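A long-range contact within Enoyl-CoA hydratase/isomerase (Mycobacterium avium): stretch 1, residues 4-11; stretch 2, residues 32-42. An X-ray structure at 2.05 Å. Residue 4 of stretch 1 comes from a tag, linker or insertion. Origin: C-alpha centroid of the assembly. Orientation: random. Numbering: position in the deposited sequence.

Stretch 1 (4-11) SMNGISVE
Stretch 2, residues 32-42: TPMLEELSVHI

The most unusual feature is a methyl group seated squarely over an imidazole: Val10 CG2 lies 3.5 Å from the centroid of the His41 ring, 8° off its normal, a CH-pi contact. Strand 8-11 and helix 32-42 run nearly parallel (18°), their axes 9.2 Å apart at closest approach. In register, Asn6 CA lies 5.0 Å from Met34 CA, Ile8 CA lies 6.5 Å from Leu38 CA, and Val10 CA lies 7.8 Å from His41 CA. Strand alternation turns Ile8 and Val10 (chi1 t) toward the helix and Ser9 away.

A type I' turn, Met5 to Ile8, leads into the strand, sharing Ile8 with it, and is closed by Met5 N to Ile8 O (3.1 Å) and Ile8 N to Met5 O (3.2 Å). Asn6 (phi/psi 56/38) and Gly7 (75/19) occupy the left-handed region such a turn requires, which both residue types tolerate well. An ideal CB on Gly7 would sit a tight 3.2 Å from Met34 SD. The turn packs so closely that Asn6 O meets Met34 CA at 3.2 Å, a CA-H...O contact.

Ile8 (m, m), buried and apolar, suits packing against the helix: its CD1 reaches Met34 CG at 4.0 Å and Leu38 CB at 3.9 Å. Glu37 (t, p), partly exposed, brings a carboxylate to the turn, accepting a weak hydrogen bond from Asn6 ND2 to OE1 (3.4 Å), while His41 NE2 (chi1 m, chi2 -59°) donates to Glu37 OE2 at 3.1 Å.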

ATOM      1  N   SER B   4      27.788  -6.385  33.204  1.00 50.12           N
ATOM      2  CA  SER B   4      26.604  -7.283  33.045  1.00 46.76           C
ATOM      3  C   SER B   4      26.663  -8.470  34.015  1.00 47.39           C
ATOM      4  O   SER B   4      27.745  -8.976  34.307  1.00 50.94           O
ATOM      5  CB  SER B   4      26.501  -7.789  31.603  1.00 44.54           C
ATOM      6  OG  SER B   4      27.169  -9.030  31.432  1.00 46.82           O
ATOM      7  N   MET B   5      25.508  -8.889  34.529  1.00 44.60           N
ATOM      8  CA  MET B   5      25.424 -10.109  35.322  1.00 44.96           C
ATOM      9  C   MET B   5      24.440 -11.063  34.655  1.00 40.90           C
ATOM     10  O   MET B   5      23.306 -10.682  34.362  1.00 38.30           O
ATOM     11  CB  MET B   5      25.003  -9.827  36.773  1.00 47.14           C
ATOM     12  N   ASN B   6      24.890 -12.299  34.433  1.00 40.63           N
ATOM     13  CA  ASN B   6      24.107 -13.346  33.738  1.00 37.36           C
ATOM     14  C   ASN B   6      23.647 -12.925  32.335  1.00 34.19           C
ATOM     15  O   ASN B   6      22.529 -13.246  31.911  1.00 31.98           O
ATOM     16  CB  ASN B   6      22.935 -13.829  34.618  1.00 36.63           C
ATOM     17  CG  ASN B   6      23.415 -14.404  35.965  1.00 41.03           C
ATOM     18  OD1 ASN B   6      24.277 -15.278  35.994  1.00 41.62           O
ATOM     19  ND2 ASN B   6      22.876 -13.889  37.074  1.00 39.71           N
ATOM     20  N   GLY B   7      24.519 -12.202  31.629  1.00 34.34           N
ATOM     21  CA  GLY B   7      24.237 -11.723  30.286  1.00 32.77           C
ATOM     22  C   GLY B   7      23.275 -10.546  30.166  1.00 31.84           C
ATOM     23  O   GLY B   7      22.720 -10.317  29.090  1.00 31.26           O
ATOM     24  N   ILE B   8      23.064  -9.799  31.249  1.00 32.79           N
ATOM     25  CA  ILE B   8      22.205  -8.608  31.229  1.00 32.17           C
ATOM     26  C   ILE B   8      22.927  -7.344  31.754  1.00 34.61           C
ATOM     27  O   ILE B   8      23.406  -7.329  32.896  1.00 36.85           O
ATOM     28  CB  ILE B   8      20.906  -8.824  32.054  1.00 30.90           C
ATOM     29  CG1 ILE B   8      20.100 -10.051  31.576  1.00 29.36           C
ATOM     30  CG2 ILE B   8      20.061  -7.531  32.094  1.00 30.95           C
ATOM     31  CD1 ILE B   8      19.322  -9.888  30.252  1.00 25.07           C
ATOM     32  N   SER B   9      23.003  -6.295  30.928  1.00 34.30           N
ATOM     33  CA  SER B   9      23.511  -4.989  31.367  1.00 36.84           C
ATOM     34  C   SER B   9      22.349  -4.113  31.764  1.00 35.41           C
ATOM     35  O   SER B   9      21.300  -4.130  31.137  1.00 33.45           O
ATOM     36  CB  SER B   9      24.303  -4.263  30.278  1.00 38.04           C
ATOM     37  OG  SER B   9      25.405  -5.034  29.845  1.00 41.78           O
ATOM     38  N   VAL B  10      22.546  -3.342  32.814  1.00 37.28           N
ATOM     39  CA  VAL B  10      21.506  -2.491  33.332  1.00 36.84           C
ATOM     40  C   VAL B  10      22.154  -1.170  33.696  1.00 38.92           C
ATOM     41  O   VAL B  10      23.139  -1.136  34.449  1.00 40.86           O
ATOM     42  CB  VAL B  10      20.834  -3.119  34.558  1.00 37.68           C
ATOM     43  CG1 VAL B  10      19.811  -2.172  35.155  1.00 38.57           C
ATOM     44  CG2 VAL B  10      20.161  -4.476  34.182  1.00 36.80           C
ATOM     45  N   GLU B  11      21.602  -0.094  33.139  1.00 37.65           N
ATOM     46  CA  GLU B  11      22.109   1.258  33.342  1.00 39.48           C
ATOM     47  C   GLU B  11      20.964   2.268  33.518  1.00 37.57           C
ATOM     48  O   GLU B  11      19.944   2.180  32.837  1.00 34.92           O
ATOM     49  CB  GLU B  11      22.993   1.630  32.158  1.00 41.00           C
ATOM     50  CG  GLU B  11      23.472   3.048  32.123  1.00 45.47           C
ATOM     51  CD  GLU B  11      23.803   3.497  30.713  1.00 49.91           C
ATOM     52  OE1 GLU B  11      24.054   2.622  29.850  1.00 51.20           O
ATOM     53  OE2 GLU B  11      23.796   4.724  30.461  1.00 53.08           O
ATOM     54  N   THR B  32      18.247 -19.870  31.094  1.00 29.27           N
ATOM     55  CA  THR B  32      17.477 -19.606  32.308  1.00 29.74           C
ATOM     56  C   THR B  32      18.076 -18.538  33.221  1.00 30.01           C
ATOM     57  O   THR B  32      17.356 -17.629  33.593  1.00 29.94           O
ATOM     58  CB  THR B  32      17.162 -20.889  33.084  1.00 30.82           C
ATOM     59  OG1 THR B  32      16.622 -21.841  32.167  1.00 29.45           O
ATOM     60  CG2 THR B  32      16.157 -20.601  34.227  1.00 30.99           C
ATOM     61  N   PRO B  33      19.374 -18.654  33.603  1.00 31.04           N
ATOM     62  CA  PRO B  33      19.953 -17.559  34.401  1.00 31.09           C
ATOM     63  C   PRO B  33      19.673 -16.194  33.773  1.00 29.48           C
ATOM     64  O   PRO B  33      19.233 -15.277  34.461  1.00 29.57           O
ATOM     65  CB  PRO B  33      21.468 -17.838  34.373  1.00 31.16           C
ATOM     66  CG  PRO B  33      21.630 -19.269  33.904  1.00 33.24           C
ATOM     67  CD  PRO B  33      20.270 -19.831  33.547  1.00 32.09           C
ATOM     68  N   MET B  34      19.915 -16.077  32.469  1.00 28.23           N
ATOM     69  CA  MET B  34      19.759 -14.804  31.767  1.00 26.98           C
ATOM     70  C   MET B  34      18.329 -14.279  31.860  1.00 26.58           C
ATOM     71  O   MET B  34      18.111 -13.080  32.104  1.00 25.98           O
ATOM     72  CB  MET B  34      20.206 -14.942  30.317  1.00 25.58           C
ATOM     73  CG  MET B  34      20.191 -13.673  29.508  1.00 24.80           C
ATOM     74  SD  MET B  34      21.073 -13.991  27.982  1.00 27.35           S
ATOM     75  CE  MET B  34      20.867 -12.443  27.079  1.00 24.33           C
ATOM     76  N   LEU B  35      17.362 -15.184  31.690  1.00 26.44           N
ATOM     77  CA  LEU B  35      15.942 -14.805  31.751  1.00 26.49           C
ATOM     78  C   LEU B  35      15.517 -14.362  33.146  1.00 27.73           C
ATOM     79  O   LEU B  35      14.848 -13.337  33.294  1.00 27.15           O
ATOM     80  CB  LEU B  35      15.037 -15.942  31.252  1.00 25.48           C
ATOM     81  CG  LEU B  35      15.128 -16.304  29.765  1.00 23.83           C
ATOM     82  CD1 LEU B  35      14.355 -17.587  29.461  1.00 22.00           C
ATOM     83  CD2 LEU B  35      14.636 -15.174  28.904  1.00 21.85           C
ATOM     84  N   GLU B  36      15.907 -15.140  34.154  1.00 29.44           N
ATOM     85  CA  GLU B  36      15.606 -14.817  35.554  1.00 31.88           C
ATOM     86  C   GLU B  36      16.191 -13.478  35.963  1.00 31.25           C
ATOM     87  O   GLU B  36      15.532 -12.691  36.630  1.00 31.43           O
ATOM     88  CB  GLU B  36      16.090 -15.912  36.500  1.00 33.46           C
ATOM     89  CG  GLU B  36      15.012 -16.921  36.861  1.00 38.30           C
ATOM     90  CD  GLU B  36      15.529 -18.058  37.745  1.00 45.35           C
ATOM     91  OE1 GLU B  36      16.435 -17.819  38.580  1.00 48.88           O
ATOM     92  OE2 GLU B  36      15.029 -19.198  37.612  1.00 48.83           O
ATOM     93  N   GLU B  37      17.429 -13.237  35.553  1.00 31.38           N
ATOM     94  CA  GLU B  37      18.077 -11.951  35.741  1.00 31.97           C
ATOM     95  C   GLU B  37      17.267 -10.794  35.134  1.00 30.80           C
ATOM     96  O   GLU B  37      16.978  -9.801  35.803  1.00 31.25           O
ATOM     97  CB  GLU B  37      19.491 -11.985  35.141  1.00 32.31           C
ATOM     98  CG  GLU B  37      20.291 -10.672  35.322  1.00 33.45           C
ATOM     99  CD  GLU B  37      20.826 -10.476  36.732  1.00 36.34           C
ATOM    100  OE1 GLU B  37      20.658 -11.369  37.570  1.00 37.55           O
ATOM    101  OE2 GLU B  37      21.432  -9.423  37.002  1.00 38.34           O
ATOM    102  N   LEU B  38      16.905 -10.947  33.865  1.00 29.45           N
ATOM    103  CA  LEU B  38      16.123  -9.966  33.153  1.00 28.21           C
ATOM    104  C   LEU B  38      14.841  -9.611  33.923  1.00 28.60           C
ATOM    105  O   LEU B  38      14.486  -8.440  34.085  1.00 26.87           O
ATOM    106  CB  LEU B  38      15.795 -10.538  31.770  1.00 26.86           C
ATOM    107  CG  LEU B  38      15.013  -9.746  30.718  1.00 25.52           C
ATOM    108  CD1 LEU B  38      15.568  -8.356  30.554  1.00 23.60           C
ATOM    109  CD2 LEU B  38      15.050 -10.483  29.373  1.00 24.34           C
ATOM    110  N   SER B  39      14.152 -10.652  34.377  1.00 30.05           N
ATOM    111  CA  SER B  39      12.828 -10.535  34.979  1.00 31.07           C
ATOM    112  C   SER B  39      12.800  -9.676  36.274  1.00 32.75           C
ATOM    113  O   SER B  39      11.817  -8.946  36.509  1.00 32.14           O
ATOM    114  CB  SER B  39      12.248 -11.936  35.228  1.00 31.93           C
ATOM    115  OG  SER B  39      11.023 -11.873  35.935  1.00 32.99           O
ATOM    116  N   VAL B  40      13.855  -9.755  37.093  1.00 33.63           N
ATOM    117  CA  VAL B  40      13.863  -9.019  38.356  1.00 36.44           C
ATOM    118  C   VAL B  40      14.145  -7.541  38.103  1.00 36.63           C
ATOM    119  O   VAL B  40      13.533  -6.671  38.742  1.00 37.71           O
ATOM    120  CB  VAL B  40      14.848  -9.582  39.430  1.00 38.31           C
ATOM    121  CG1 VAL B  40      14.410 -10.985  39.899  1.00 39.60           C
ATOM    122  CG2 VAL B  40      16.312  -9.554  38.934  1.00 38.32           C
ATOM    123  N   HIS B  41      15.064  -7.276  37.170  1.00 35.58           N
ATOM    124  CA  HIS B  41      15.337  -5.924  36.731  1.00 34.88           C
ATOM    125  C   HIS B  41      14.104  -5.252  36.164  1.00 32.77           C
ATOM    126  O   HIS B  41      13.954  -4.050  36.303  1.00 31.85           O
ATOM    127  CB  HIS B  41      16.493  -5.890  35.742  1.00 35.08           C
ATOM    128  CG  HIS B  41      17.825  -6.086  36.390  1.00 37.87           C
ATOM    129  ND1 HIS B  41      18.298  -5.246  37.374  1.00 39.84           N
ATOM    130  CD2 HIS B  41      18.779  -7.028  36.204  1.00 40.44           C
ATOM    131  CE1 HIS B  41      19.486  -5.662  37.771  1.00 42.73           C
ATOM    132  NE2 HIS B  41      19.804  -6.739  37.073  1.00 44.06           N
ATOM    133  N   ILE B  42      13.203  -6.025  35.564  1.00 32.10           N
ATOM    134  CA  ILE B  42      11.939  -5.455  35.084  1.00 31.52           C
ATOM    135  C   ILE B  42      10.983  -5.097  36.229  1.00 32.61           C
ATOM    136  O   ILE B  42      10.427  -3.995  36.271  1.00 32.62           O
ATOM    137  CB  ILE B  42      11.190  -6.380  34.122  1.00 31.15           C
ATOM    138  CG1 ILE B  42      12.092  -6.846  32.973  1.00 30.32           C
ATOM    139  CG2 ILE B  42       9.891  -5.698  33.613  1.00 29.64           C
ATOM    140  CD1 ILE B  42      12.228  -5.891  31.879  1.00 30.66           C
TER